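Local coordinates for protein putative TetR-family transcriptional regulator (Syntrophomonas wolfei subsp. wolfei, PDB 3LWJ) that probably binds DNA through an N-terminal helix-turn-helix as a TetR-family transcriptional regulator, and probably dimerises through its C-terminal helices, at the interface of chains A and B. Coordinates in Å, arbitrary orientation; residue numbers count along the deposited sequence, not the author numbering. Chains: chain A/B, Putative TetR-family transcriptional regulator.

The interface of chains A and B. Residues chain A 155-156, 158-159, 189, 193; chain B 163, 185, 189, 192-193.
A:Pro155, A:Ile156, A:His158 and A:Ser159, from about one turn of helix 153-173 of chain A, lie against B:Met185, B:Phe189 and B:Thr192 of helix 179-195 of chain B, all with helical backbone torsions, in part of a two-fold symmetric helix-packing interface of the kind through which TetR-family proteins dimerise. B:Phe189 has the greatest buried surface in this patch, 70 Å². Its CG stands anti to the backbone N (chi1 158°), which sends the ring toward chain A. A:Ser159 CB lies above one face, out over the CD1–CE1 rim and 3.3 Å from B:Phe189 CD1, and the hydroxyl OG sits farther out past that rim. A:Ser159 OG donates to the carbonyl A:Ile156 O at 2.8 Å, with a C=O...donor angle of 119° and OG tilted somewhat from the carbonyl plane; the hydroxyl's bond is thus made within chain A, while CB and OG both rest against the phenyl ring. At its far end B:Phe189 reaches its symmetry mate tip to tip, B:Phe189 CZ lying 3.8 Å from A:Phe189 CE1. The two rings meet at their edges rather than stacking, and each has CB of its own chain's Leu193 over one face, offset toward the rim. Nearby, B:Leu193 CD1 lies 3.9 Å from A:Leu193 CA. At the other end of the patch the selenomethionine B:Met185 crosses A:His158 at about a right angle. Its chain bends at the last torsion (chi3 -68°), carrying the methyl CE over the centre of the imidazole, 3.5 Å from the centroid, in a CH-pi contact. A:Pro155 CB packs 3.5 Å from the backbone carbonyl B:Met185 O, and B:Met185 CG lies near A:Pro155 CA. B:Ile163 CD1 packs against the backbone carbonyl carbon and CB of A:His158. No polar bond crosses this patch, which is held by apolar packing. A:Ile156 and B:Thr192 meet tip to tip, the delta-methyl A:Ile156 CD1 lying 3.7 Å from the threonine methyl B:Thr192 CG2.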
loop_
_atom_site.group_PDB
_atom_site.type_symbol
_atom_site.label_atom_id
_atom_site.label_comp_id
_atom_site.label_asym_id
_atom_site.label_seq_id
_atom_site.Cartn_x
_atom_site.Cartn_y
_atom_site.Cartn_z
ATOM N N PRO A 155 7.954 -12.765 1.689
ATOM C CA PRO A 155 8.326 -11.436 1.144
ATOM C C PRO A 155 7.975 -11.239 -0.330
ATOM O O PRO A 155 7.586 -10.126 -0.754
ATOM C CB PRO A 155 9.844 -11.385 1.315
ATOM C CG PRO A 155 10.174 -12.453 2.418
ATOM C CD PRO A 155 9.120 -13.510 2.200
ATOM N N ILE A 156 8.107 -12.283 -1.132
ATOM C CA ILE A 156 7.711 -12.163 -2.539
ATOM C C ILE A 156 6.201 -11.989 -2.717
ATOM O O ILE A 156 5.763 -11.149 -3.509
ATOM C CB ILE A 156 8.213 -13.324 -3.420
ATOM C CG1 ILE A 156 9.738 -13.553 -3.251
ATOM C CG2 ILE A 156 7.889 -13.042 -4.874
ATOM C CD1 ILE A 156 10.578 -12.332 -3.270
ATOM N N HIS A 158 4.073 -10.798 -0.507
ATOM C CA HIS A 158 3.813 -9.454 -0.028
ATOM C C HIS A 158 4.218 -8.386 -1.051
ATOM O O HIS A 158 3.480 -7.418 -1.261
ATOM C CB HIS A 158 4.519 -9.196 1.314
ATOM C CG HIS A 158 3.817 -9.791 2.489
ATOM N ND1 HIS A 158 4.048 -11.077 2.927
ATOM C CD2 HIS A 158 2.906 -9.260 3.339
ATOM C CE1 HIS A 158 3.321 -11.308 4.007
ATOM N NE2 HIS A 158 2.609 -10.225 4.271
ATOM N N SER A 159 5.344 -8.568 -1.746
ATOM C CA SER A 159 5.729 -7.577 -2.750
ATOM C C SER A 159 4.793 -7.510 -3.926
ATOM O O SER A 159 4.530 -6.403 -4.445
ATOM C CB SER A 159 7.181 -7.788 -3.217
ATOM O OG SER A 159 7.346 -8.876 -4.109
ATOM N N PHE A 189 7.590 -4.361 -13.421
ATOM C CA PHE A 189 8.221 -4.764 -12.172
ATOM C C PHE A 189 8.402 -6.298 -12.042
ATOM O O PHE A 189 9.474 -6.803 -11.574
ATOM C CB PHE A 189 7.412 -4.261 -10.963
ATOM C CG PHE A 189 7.681 -5.056 -9.719
ATOM C CD1 PHE A 189 8.873 -4.893 -9.045
ATOM C CD2 PHE A 189 6.792 -6.023 -9.271
ATOM C CE1 PHE A 189 9.155 -5.655 -7.929
ATOM C CE2 PHE A 189 7.054 -6.756 -8.114
ATOM C CZ PHE A 189 8.228 -6.585 -7.456
ATOM N N LEU A 193 11.781 -8.376 -11.544
ATOM C CA LEU A 193 11.891 -9.277 -10.379
ATOM C C LEU A 193 12.337 -10.685 -10.784
ATOM O O LEU A 193 13.180 -11.327 -10.104
ATOM C CB LEU A 193 10.548 -9.337 -9.603
ATOM C CG LEU A 193 10.330 -10.389 -8.512
ATOM C CD1 LEU A 193 11.414 -10.226 -7.481
ATOM C CD2 LEU A 193 8.864 -10.316 -7.866
ATOM N N ILE B 163 6.277 -1.938 -1.001
ATOM C CA ILE B 163 6.545 -2.951 0.024
ATOM C C ILE B 163 6.852 -2.287 1.365
ATOM O O ILE B 163 6.522 -2.805 2.462
ATOM C CB ILE B 163 7.638 -3.976 -0.404
ATOM C CG1 ILE B 163 7.655 -5.219 0.498
ATOM C CG2 ILE B 163 9.020 -3.375 -0.418
ATOM C CD1 ILE B 163 6.328 -5.777 0.853
HETATM N N MSE B 185 11.441 -8.990 6.210
HETATM C CA MSE B 185 10.663 -9.144 4.980
HETATM C C MSE B 185 11.182 -8.216 3.907
HETATM O O MSE B 185 11.366 -8.615 2.753
HETATM C CB MSE B 185 9.194 -8.802 5.255
HETATM C CG MSE B 185 8.278 -8.805 4.013
HETATM SE SE MSE B 185 6.513 -8.251 4.513
HETATM C CE MSE B 185 6.096 -9.804 5.562
ATOM N N PHE B 189 12.984 -9.380 0.434
ATOM C CA PHE B 189 12.474 -9.059 -0.892
ATOM C C PHE B 189 13.511 -8.338 -1.790
ATOM O O PHE B 189 13.647 -8.640 -3.021
ATOM C CB PHE B 189 11.214 -8.179 -0.794
ATOM C CG PHE B 189 10.960 -7.395 -2.048
ATOM C CD1 PHE B 189 10.481 -8.034 -3.172
ATOM C CD2 PHE B 189 11.279 -6.048 -2.137
ATOM C CE1 PHE B 189 10.293 -7.336 -4.348
ATOM C CE2 PHE B 189 11.040 -5.330 -3.308
ATOM C CZ PHE B 189 10.564 -5.967 -4.407
ATOM N N THR B 192 16.125 -10.793 -3.106
ATOM C CA THR B 192 15.584 -11.562 -4.230
ATOM C C THR B 192 15.417 -10.718 -5.494
ATOM O O THR B 192 15.675 -11.193 -6.609
ATOM C CB THR B 192 14.250 -12.181 -3.885
ATOM O OG1 THR B 192 14.413 -13.057 -2.763
ATOM C CG2 THR B 192 13.709 -12.983 -5.036
ATOM N N LEU B 193 14.960 -9.485 -5.336
ATOM C CA LEU B 193 14.824 -8.567 -6.485
ATOM C C LEU B 193 16.158 -8.348 -7.203
ATOM O O LEU B 193 16.229 -8.316 -8.460
ATOM C CB LEU B 193 14.223 -7.208 -6.034
ATOM C CG LEU B 193 14.220 -6.008 -6.985
ATOM C CD1 LEU B 193 13.487 -6.407 -8.238
ATOM C CD2 LEU B 193 13.601 -4.690 -6.315
#